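Local atomic coordinates of putative thiol-disulfide isomerase or thioredoxin (Salmonella enterica subsp. enterica serovar Typhimurium, PDB entry 3L9V), a protein that probably acts as a DsbA-like thiol-disulfide oxidoreductase with a thioredoxin fold, forming or exchanging disulfide bonds in substrate proteins. Residues 40-45 against 50-55; 13-18 against 139-144; 6-11 against 148-153. All blocks are in the same frame, centred on the assembly; numbering follows the deposited sequence.

Interaction 1 (40-45 against 50-55)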
loop_
_atom_site.group_PDB
_atom_site.type_symbol
_atom_site.label_atom_id
_atom_site.label_comp_id
_atom_site.label_asym_id
_atom_site.label_seq_id
_atom_site.Cartn_x
_atom_site.Cartn_y
_atom_site.Cartn_z
ATOM N N GLN A 40 -1.012 10.990 2.179
ATOM C CA GLN A 40 -1.955 12.074 1.911
ATOM C C GLN A 40 -1.291 13.224 1.149
ATOM O O GLN A 40 -1.868 13.757 0.210
ATOM C CB GLN A 40 -2.568 12.561 3.224
ATOM C CG GLN A 40 -3.370 13.825 3.139
ATOM C CD GLN A 40 -3.675 14.394 4.529
ATOM O OE1 GLN A 40 -3.799 13.648 5.507
ATOM N NE2 GLN A 40 -3.789 15.719 4.619
ATOM N N ALA A 41 -0.079 13.595 1.548
ATOM C CA ALA A 41 0.660 14.642 0.837
ATOM C C ALA A 41 0.909 14.251 -0.630
ATOM O O ALA A 41 0.904 15.090 -1.514
ATOM C CB ALA A 41 1.980 14.962 1.558
ATOM N N ILE A 42 1.134 12.966 -0.870
ATOM C CA ILE A 42 1.294 12.459 -2.229
ATOM C C ILE A 42 -0.034 12.556 -3.001
ATOM O O ILE A 42 -0.062 13.017 -4.140
ATOM C CB ILE A 42 1.850 11.007 -2.222
ATOM C CG1 ILE A 42 3.332 11.006 -1.849
ATOM C CG2 ILE A 42 1.694 10.348 -3.583
ATOM C CD1 ILE A 42 3.912 9.596 -1.713
ATOM N N ARG A 43 -1.140 12.148 -2.383
ATOM C CA ARG A 43 -2.419 12.233 -3.071
ATOM C C ARG A 43 -2.703 13.691 -3.419
ATOM O O ARG A 43 -3.271 14.006 -4.456
ATOM C CB ARG A 43 -3.542 11.634 -2.209
ATOM C CG ARG A 43 -3.551 10.101 -2.241
ATOM C CD ARG A 43 -4.629 9.499 -1.321
ATOM N NE ARG A 43 -4.572 8.045 -1.408
ATOM C CZ ARG A 43 -4.150 7.239 -0.439
ATOM N NH1 ARG A 43 -3.779 7.745 0.730
ATOM N NH2 ARG A 43 -4.114 5.924 -0.642
ATOM N N HIS A 44 -2.249 14.583 -2.553
ATOM C CA HIS A 44 -2.457 15.999 -2.754
ATOM C C HIS A 44 -1.737 16.569 -3.983
ATOM O O HIS A 44 -2.098 17.632 -4.462
ATOM C CB HIS A 44 -2.078 16.782 -1.491
ATOM C CG HIS A 44 -2.283 18.258 -1.620
ATOM N ND1 HIS A 44 -1.236 19.151 -1.707
ATOM C CD2 HIS A 44 -3.415 18.994 -1.696
ATOM C CE1 HIS A 44 -1.717 20.377 -1.819
ATOM N NE2 HIS A 44 -3.033 20.311 -1.817
ATOM N N VAL A 45 -0.730 15.883 -4.509
ATOM C CA VAL A 45 -0.073 16.427 -5.695
ATOM C C VAL A 45 -0.405 15.624 -6.940
ATOM O O VAL A 45 0.168 15.851 -7.994
ATOM C CB VAL A 45 1.460 16.586 -5.514
ATOM C CG1 VAL A 45 1.754 17.494 -4.323
ATOM C CG2 VAL A 45 2.141 15.226 -5.340
ATOM N N SER A 50 -5.174 11.385 -12.511
ATOM C CA SER A 50 -4.189 10.405 -12.030
ATOM C C SER A 50 -4.628 9.744 -10.721
ATOM O O SER A 50 -5.415 10.306 -9.961
ATOM C CB SER A 50 -2.835 11.084 -11.787
ATOM O OG SER A 50 -2.217 11.521 -12.989
ATOM N N ARG A 51 -4.095 8.558 -10.445
ATOM C CA ARG A 51 -4.455 7.851 -9.222
ATOM C C ARG A 51 -3.246 7.295 -8.474
ATOM O O ARG A 51 -2.194 7.049 -9.068
ATOM C CB ARG A 51 -5.463 6.733 -9.522
ATOM C CG ARG A 51 -4.933 5.568 -10.363
ATOM C CD ARG A 51 -6.106 4.719 -10.899
ATOM N NE ARG A 51 -5.709 3.470 -11.561
ATOM C CZ ARG A 51 -5.067 3.405 -12.729
ATOM N NH1 ARG A 51 -4.709 4.517 -13.362
ATOM N NH2 ARG A 51 -4.765 2.225 -13.257
HETATM N N MSE A 52 -3.406 7.118 -7.164
HETATM C CA MSE A 52 -2.432 6.414 -6.363
HETATM C C MSE A 52 -3.098 5.120 -5.970
HETATM O O MSE A 52 -4.211 5.133 -5.455
HETATM C CB MSE A 52 -2.098 7.195 -5.082
HETATM C CG MSE A 52 -1.201 6.412 -4.117
HETATM SE SE MSE A 52 -0.675 7.524 -2.599
HETATM C CE MSE A 52 0.699 6.469 -1.761
ATOM N N VAL A 53 -2.391 4.015 -6.190
ATOM C CA VAL A 53 -2.860 2.688 -5.838
ATOM C C VAL A 53 -1.848 2.010 -4.917
ATOM O O VAL A 53 -0.641 2.136 -5.130
ATOM C CB VAL A 53 -3.039 1.832 -7.104
ATOM C CG1 VAL A 53 -3.646 0.510 -6.755
ATOM C CG2 VAL A 53 -3.929 2.575 -8.112
ATOM N N LYS A 54 -2.342 1.288 -3.906
ATOM C CA LYS A 54 -1.476 0.565 -2.986
ATOM C C LYS A 54 -1.654 -0.930 -3.093
ATOM O O LYS A 54 -2.775 -1.471 -3.157
ATOM C CB LYS A 54 -1.702 1.020 -1.521
ATOM C CG LYS A 54 -1.564 2.503 -1.331
ATOM C CD LYS A 54 -1.588 2.874 0.147
ATOM C CE LYS A 54 -0.381 2.319 0.870
ATOM N NZ LYS A 54 -0.249 2.790 2.284
ATOM N N TYR A 55 -0.527 -1.606 -3.085
ATOM C CA TYR A 55 -0.506 -3.029 -3.163
ATOM C C TYR A 55 0.224 -3.576 -1.967
ATOM O O TYR A 55 1.302 -3.095 -1.630
ATOM C CB TYR A 55 0.242 -3.478 -4.413
ATOM C CG TYR A 55 -0.343 -2.976 -5.715
ATOM C CD1 TYR A 55 -1.680 -3.194 -6.032
ATOM C CD2 TYR A 55 0.464 -2.343 -6.656
ATOM C CE1 TYR A 55 -2.208 -2.767 -7.249
ATOM C CE2 TYR A 55 -0.051 -1.913 -7.877
ATOM C CZ TYR A 55 -1.382 -2.130 -8.164
ATOM O OH TYR A 55 -1.885 -1.693 -9.357
#
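Met52, present as selenomethionine, brings its SE atom against both Ile42 and Arg43 and contributes the largest area of any residue in the contact. Ile42 CG2 lies 3.8 Å from Met52 SE, and the two side chains cross at about a right angle. With CG anti to the backbone N (chi1 173°) and the chain extended beyond it, the selenium is carried out from the strand to Ile42 and Arg43. Beside this meeting, Arg43 CG sits 3.9 Å from Met52 SE.

These residues belong to the beta-alpha-beta part of the thioredoxin fold: helix 38-43 precedes strand 52-56, which lies at one edge of the sheet parallel to strand 18-22. Val18 of that neighbouring strand touches both Ile42 and Met52, and Tyr174 of helix 167-182 also packs on Ile42.

A second kind of contact involves charged side chains. The guanidinium of Arg43 turns one face to Met52 SE, which stands 4.0 Å above the plane and over its centre. Farther along, Arg43 NH2 comes 4.0 Å from Lys54 CD, an approach to the aliphatic chain, whereas the like-charged Arg43 NH2 and Lys54 NZ stay 5.8 Å apart. Lys54 NZ is instead engaged in salt bridges to Asp39 and Glu84. Lys54 also makes a cation-pi contact with Phe22 and lies near, without touching, Cys26 and Cys29, probably the thioredoxin-type CxxC motif.

Interaction 2 (13-18 against 139-144)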
loop_
_atom_site.group_PDB
_atom_site.type_symbol
_atom_site.label_atom_id
_atom_site.label_comp_id
_atom_site.label_asym_id
_atom_site.label_seq_id
_atom_site.Cartn_x
_atom_site.Cartn_y
_atom_site.Cartn_z
ATOM N N VAL A 13 4.217 -0.533 -18.157
ATOM C CA VAL A 13 3.284 0.221 -19.007
ATOM C C VAL A 13 1.876 0.244 -18.416
ATOM O O VAL A 13 1.437 -0.721 -17.777
ATOM C CB VAL A 13 3.211 -0.307 -20.461
ATOM C CG1 VAL A 13 4.603 -0.548 -21.012
ATOM C CG2 VAL A 13 2.368 -1.573 -20.528
ATOM N N ASP A 14 1.169 1.348 -18.650
ATOM C CA ASP A 14 -0.168 1.527 -18.108
ATOM C C ASP A 14 -0.160 1.501 -16.585
ATOM O O ASP A 14 -1.104 1.002 -15.978
ATOM C CB ASP A 14 -1.111 0.436 -18.612
ATOM C CG ASP A 14 -1.251 0.433 -20.121
ATOM O OD1 ASP A 14 -0.917 1.453 -20.769
ATOM O OD2 ASP A 14 -1.701 -0.603 -20.661
ATOM N N ALA A 15 0.891 2.041 -15.969
ATOM C CA ALA A 15 0.963 2.105 -14.510
ATOM C C ALA A 15 0.091 3.218 -13.979
ATOM O O ALA A 15 -0.016 4.275 -14.590
ATOM C CB ALA A 15 2.404 2.319 -14.047
ATOM N N PRO A 16 -0.539 2.985 -12.820
ATOM C CA PRO A 16 -1.158 4.111 -12.130
ATOM C C PRO A 16 -0.110 5.223 -11.948
ATOM O O PRO A 16 1.076 4.917 -11.956
ATOM C CB PRO A 16 -1.555 3.505 -10.779
ATOM C CG PRO A 16 -1.699 2.032 -11.038
ATOM C CD PRO A 16 -0.668 1.717 -12.073
ATOM N N ALA A 17 -0.526 6.477 -11.790
ATOM C CA ALA A 17 0.438 7.575 -11.658
ATOM C C ALA A 17 1.364 7.373 -10.477
ATOM O O ALA A 17 2.564 7.668 -10.561
ATOM C CB ALA A 17 -0.256 8.912 -11.533
ATOM N N VAL A 18 0.798 6.917 -9.362
ATOM C CA VAL A 18 1.609 6.516 -8.216
ATOM C C VAL A 18 1.187 5.138 -7.748
ATOM O O VAL A 18 -0.007 4.831 -7.643
ATOM C CB VAL A 18 1.522 7.510 -7.033
ATOM C CG1 VAL A 18 2.431 7.057 -5.896
ATOM C CG2 VAL A 18 1.917 8.903 -7.466
ATOM N N LYS A 139 6.738 -8.537 -8.926
ATOM C CA LYS A 139 7.865 -8.967 -9.749
ATOM C C LYS A 139 8.179 -7.990 -10.881
ATOM O O LYS A 139 9.345 -7.746 -11.163
ATOM C CB LYS A 139 7.677 -10.396 -10.272
ATOM C CG LYS A 139 7.429 -11.432 -9.172
ATOM C CD LYS A 139 7.422 -12.852 -9.729
ATOM C CE LYS A 139 6.470 -12.979 -10.909
ATOM N NZ LYS A 139 6.533 -14.339 -11.518
ATOM N N GLU A 140 7.151 -7.392 -11.484
ATOM C CA GLU A 140 7.343 -6.474 -12.611
ATOM C C GLU A 140 8.008 -5.166 -12.206
ATOM O O GLU A 140 8.795 -4.614 -12.966
ATOM C CB GLU A 140 6.008 -6.172 -13.305
ATOM C CG GLU A 140 5.383 -7.396 -13.997
ATOM C CD GLU A 140 4.111 -7.046 -14.744
ATOM O OE1 GLU A 140 3.903 -5.854 -15.073
ATOM O OE2 GLU A 140 3.308 -7.961 -14.992
ATOM N N TYR A 141 7.665 -4.667 -11.019
ATOM C CA TYR A 141 8.220 -3.425 -10.515
ATOM C C TYR A 141 9.586 -3.661 -9.896
ATOM O O TYR A 141 10.264 -2.719 -9.515
ATOM C CB TYR A 141 7.302 -2.782 -9.460
ATOM C CG TYR A 141 6.164 -1.990 -10.038
ATOM C CD1 TYR A 141 4.959 -2.598 -10.334
ATOM C CD2 TYR A 141 6.298 -0.629 -10.303
ATOM C CE1 TYR A 141 3.928 -1.890 -10.871
ATOM C CE2 TYR A 141 5.257 0.094 -10.840
ATOM C CZ TYR A 141 4.070 -0.556 -11.126
ATOM O OH TYR A 141 3.008 0.125 -11.657
ATOM N N GLY A 142 9.969 -4.920 -9.758
ATOM C CA GLY A 142 11.254 -5.258 -9.165
ATOM C C GLY A 142 11.319 -4.897 -7.687
ATOM O O GLY A 142 12.349 -4.442 -7.202
ATOM N N VAL A 143 10.223 -5.112 -6.961
ATOM C CA VAL A 143 10.145 -4.657 -5.569
ATOM C C VAL A 143 11.133 -5.366 -4.663
ATOM O O VAL A 143 11.295 -6.572 -4.751
ATOM C CB VAL A 143 8.727 -4.834 -4.988
ATOM C CG1 VAL A 143 8.675 -4.338 -3.543
ATOM C CG2 VAL A 143 7.750 -4.057 -5.835
ATOM N N ARG A 144 11.772 -4.621 -3.774
ATOM C CA ARG A 144 12.798 -5.197 -2.892
ATOM C C ARG A 144 12.468 -5.035 -1.408
ATOM O O ARG A 144 13.147 -5.587 -0.544
ATOM C CB ARG A 144 14.152 -4.530 -3.178
ATOM C CG ARG A 144 14.699 -4.818 -4.576
ATOM C CD ARG A 144 16.099 -4.251 -4.764
ATOM N NE ARG A 144 16.070 -2.850 -5.165
ATOM C CZ ARG A 144 16.407 -1.838 -4.372
ATOM N NH1 ARG A 144 16.814 -2.072 -3.128
ATOM N NH2 ARG A 144 16.346 -0.592 -4.827
#
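A Schellman motif ends helix 125-140, and just ahead of its glycine, Tyr141 reaches across to Ala15 and Pro16 in the loop that leads into strand 18-22. The evidence for the motif lies in Gly142: it has a positive phi of 67° and two bonds run back into the last turn, one of them from Gly142 N to Lys139 O at 3.2 Å.

The touching is done by the far end of the tyrosine. The CB of Ala15 points toward the helix end and lies 3.3 Å from Tyr141 OH, a close approach of a methyl to a phenol oxygen. The ring carbon bearing that hydroxyl, Tyr141 CZ, is 4.4 Å from Ala15 CB, and the methyl comes at the ring obliquely. Pro16 adds a looser touch, its CD 4.0 Å from Tyr141 OH. A chi1 of -82° sets CG anti to the carbonyl carbon and brings the hydroxyl to Ala15 and Pro16, although the backbones remain 10.0 Å apart at their nearest CA atoms, those of Ala15 and Tyr141.

In the thioredoxin fold, which DsbA-like proteins interrupt with a helical insertion, this joins the end of helix 125-140 to the loop before strand 18-22. Phe21 of strand 18-22 meets the ring edge-to-face, and Tyr150 of strand 148-151 meets it with planes at about 50°. Pro16 packs also on Val53 and Tyr55 of strand 52-56.

Interaction 3 (6-11 against 148-153)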
loop_
_atom_site.group_PDB
_atom_site.type_symbol
_atom_site.label_atom_id
_atom_site.label_comp_id
_atom_site.label_asym_id
_atom_site.label_seq_id
_atom_site.Cartn_x
_atom_site.Cartn_y
_atom_site.Cartn_z
ATOM N N GLU A 6 15.321 6.449 -8.697
ATOM C CA GLU A 6 16.043 5.716 -9.724
ATOM C C GLU A 6 15.017 5.221 -10.728
ATOM O O GLU A 6 13.897 4.870 -10.349
ATOM C CB GLU A 6 16.797 4.525 -9.113
ATOM C CG GLU A 6 15.896 3.612 -8.274
ATOM C CD GLU A 6 16.645 2.473 -7.588
ATOM O OE1 GLU A 6 15.981 1.498 -7.177
ATOM O OE2 GLU A 6 17.888 2.547 -7.459
ATOM N N SER A 7 15.385 5.238 -12.009
ATOM C CA SER A 7 14.552 4.671 -13.055
ATOM C C SER A 7 14.508 3.180 -12.846
ATOM O O SER A 7 15.537 2.573 -12.599
ATOM C CB SER A 7 15.180 4.917 -14.427
ATOM O OG SER A 7 15.205 6.290 -14.748
ATOM N N ILE A 8 13.333 2.575 -12.968
ATOM C CA ILE A 8 13.295 1.126 -12.983
ATOM C C ILE A 8 13.381 0.596 -14.414
ATOM O O ILE A 8 12.936 1.238 -15.370
ATOM C CB ILE A 8 12.052 0.539 -12.261
ATOM C CG1 ILE A 8 10.768 0.917 -13.008
ATOM C CG2 ILE A 8 12.043 0.978 -10.792
ATOM C CD1 ILE A 8 9.552 0.161 -12.555
ATOM N N THR A 9 13.961 -0.587 -14.540
ATOM C CA THR A 9 14.071 -1.243 -15.829
ATOM C C THR A 9 13.665 -2.699 -15.673
ATOM O O THR A 9 14.232 -3.413 -14.856
ATOM C CB THR A 9 15.514 -1.192 -16.356
ATOM O OG1 THR A 9 16.391 -1.729 -15.361
ATOM C CG2 THR A 9 15.930 0.242 -16.656
ATOM N N PRO A 10 12.696 -3.150 -16.474
ATOM C CA PRO A 10 12.045 -2.323 -17.486
ATOM C C PRO A 10 10.920 -1.549 -16.828
ATOM O O PRO A 10 10.477 -1.955 -15.758
ATOM C CB PRO A 10 11.448 -3.361 -18.452
ATOM C CG PRO A 10 11.747 -4.720 -17.846
ATOM C CD PRO A 10 12.115 -4.497 -16.428
ATOM N N PRO A 11 10.466 -0.458 -17.454
ATOM C CA PRO A 11 9.314 0.318 -16.986
ATOM C C PRO A 11 8.046 -0.534 -16.975
ATOM O O PRO A 11 8.013 -1.599 -17.586
ATOM C CB PRO A 11 9.191 1.420 -18.036
ATOM C CG PRO A 11 10.566 1.552 -18.608
ATOM C CD PRO A 11 11.122 0.169 -18.612
ATOM N N SER A 148 7.579 0.861 -0.998
ATOM C CA SER A 148 8.261 1.162 -2.251
ATOM C C SER A 148 7.292 1.928 -3.103
ATOM O O SER A 148 6.263 1.376 -3.522
ATOM C CB SER A 148 8.684 -0.114 -2.986
ATOM O OG SER A 148 9.852 -0.679 -2.440
ATOM N N VAL A 149 7.600 3.205 -3.313
ATOM C CA VAL A 149 6.763 4.115 -4.079
ATOM C C VAL A 149 7.310 4.261 -5.504
ATOM O O VAL A 149 8.497 4.510 -5.690
ATOM C CB VAL A 149 6.760 5.486 -3.448
ATOM C CG1 VAL A 149 5.946 6.467 -4.307
ATOM C CG2 VAL A 149 6.215 5.406 -1.999
ATOM N N TYR A 150 6.449 4.072 -6.496
ATOM C CA TYR A 150 6.837 4.184 -7.914
ATOM C C TYR A 150 5.968 5.216 -8.608
ATOM O O TYR A 150 4.753 5.242 -8.407
ATOM C CB TYR A 150 6.672 2.854 -8.633
ATOM C CG TYR A 150 7.515 1.770 -8.051
ATOM C CD1 TYR A 150 7.040 0.990 -6.995
ATOM C CD2 TYR A 150 8.809 1.549 -8.513
ATOM C CE1 TYR A 150 7.815 0.004 -6.444
ATOM C CE2 TYR A 150 9.596 0.574 -7.956
ATOM C CZ TYR A 150 9.097 -0.197 -6.918
ATOM O OH TYR A 150 9.876 -1.184 -6.357
ATOM N N VAL A 151 6.595 6.070 -9.407
ATOM C CA VAL A 151 5.887 7.130 -10.097
ATOM C C VAL A 151 5.824 6.806 -11.601
ATOM O O VAL A 151 6.825 6.392 -12.191
ATOM C CB VAL A 151 6.527 8.485 -9.825
ATOM C CG1 VAL A 151 5.710 9.609 -10.456
ATOM C CG2 VAL A 151 6.675 8.710 -8.303
ATOM N N ARG A 152 4.627 6.934 -12.181
ATOM C CA ARG A 152 4.357 6.643 -13.603
ATOM C C ARG A 152 4.980 5.374 -14.156
ATOM O O ARG A 152 5.338 5.290 -15.333
ATOM C CB ARG A 152 4.730 7.845 -14.472
ATOM C CG ARG A 152 3.831 9.055 -14.198
ATOM C CD ARG A 152 4.517 10.394 -14.455
ATOM N NE ARG A 152 4.715 10.685 -15.872
ATOM C CZ ARG A 152 5.371 11.749 -16.334
ATOM N NH1 ARG A 152 5.506 11.926 -17.643
ATOM N NH2 ARG A 152 5.898 12.635 -15.492
ATOM N N GLY A 153 5.100 4.372 -13.313
ATOM C CA GLY A 153 5.646 3.109 -13.745
ATOM C C GLY A 153 7.109 3.154 -14.133
ATOM O O GLY A 153 7.615 2.175 -14.702
#
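Ile8 stands at the edge of the Tyr150 ring, near its plane, and the two side chains cross at about a right angle. The contact is made by one branch of the isoleucine: CG2 lies 3.8 Å from Tyr150 CE2 and 4.0 Å from Tyr150 CD2, so the methyl meets one side of the ring's rim and not the pi face. The other branch goes elsewhere. CG1 takes the position between the backbone N and the carbonyl carbon (chi1 65°), and with chi2 extended (168°) the end of that branch, Ile8 CD1, comes 3.5 Å from Gly153 O. One branch therefore meets an aromatic edge and the other a carbonyl oxygen.

Pro11 approaches the same oxygen, with CA 3.4 Å and CB 3.8 Å from Gly153 O. Gly153, whose phi is +67°, lies in the turn between strands 148-151 and 155-157, an antiparallel hairpin of the thioredoxin-type sheet. Strand 5-7 pairs with the far side of 155-157, so the two segments are next-but-one neighbours that touch through side chains and the turn. Backbone bonds join Glu6 to His156 and Ile8 to Arg154, just before strand 155-157.

The phenol ring of Tyr150 has further neighbours: the ring of His156 stacks on it, and that of Tyr141 meets it with planes at about 50°. Ile8 also touches both His156 and Tyr141.

Across the contact there is carbon against carbon at the ring and carbon against oxygen at Gly153, with neither hydrogen bond nor salt bridge. That chemistry is consistent with a contact set mainly by shape, with the strand pairing to 155-157 probably fixing how the two segments are aligned.

Interactions 2 and 3 lie side by side, their centres 6 Å apart: Tyr141 CD2 approaches Tyr150 CG at 3.5 Å, and Ala15 CB packs on Gly153 CA. A salt bridge from Arg144 to Glu6 also ties them together. Interaction 2 is the buried one; interactions 1 and 3 are partly buried and each involves one outermost strand, 52-56 and 5-7, the latter joined to 148-151. Interaction 1 touches interaction 2 through probable backbone hydrogen bonds of Arg51 and Val53 with Val18, but not interaction 3. Chemically, interaction 1 mixes selenium and alkyl packing with cations, interaction 2 sets a methyl and a proline against a phenol oxygen, and interaction 3 an isoleucine and a proline against a ring edge and a carbonyl oxygen.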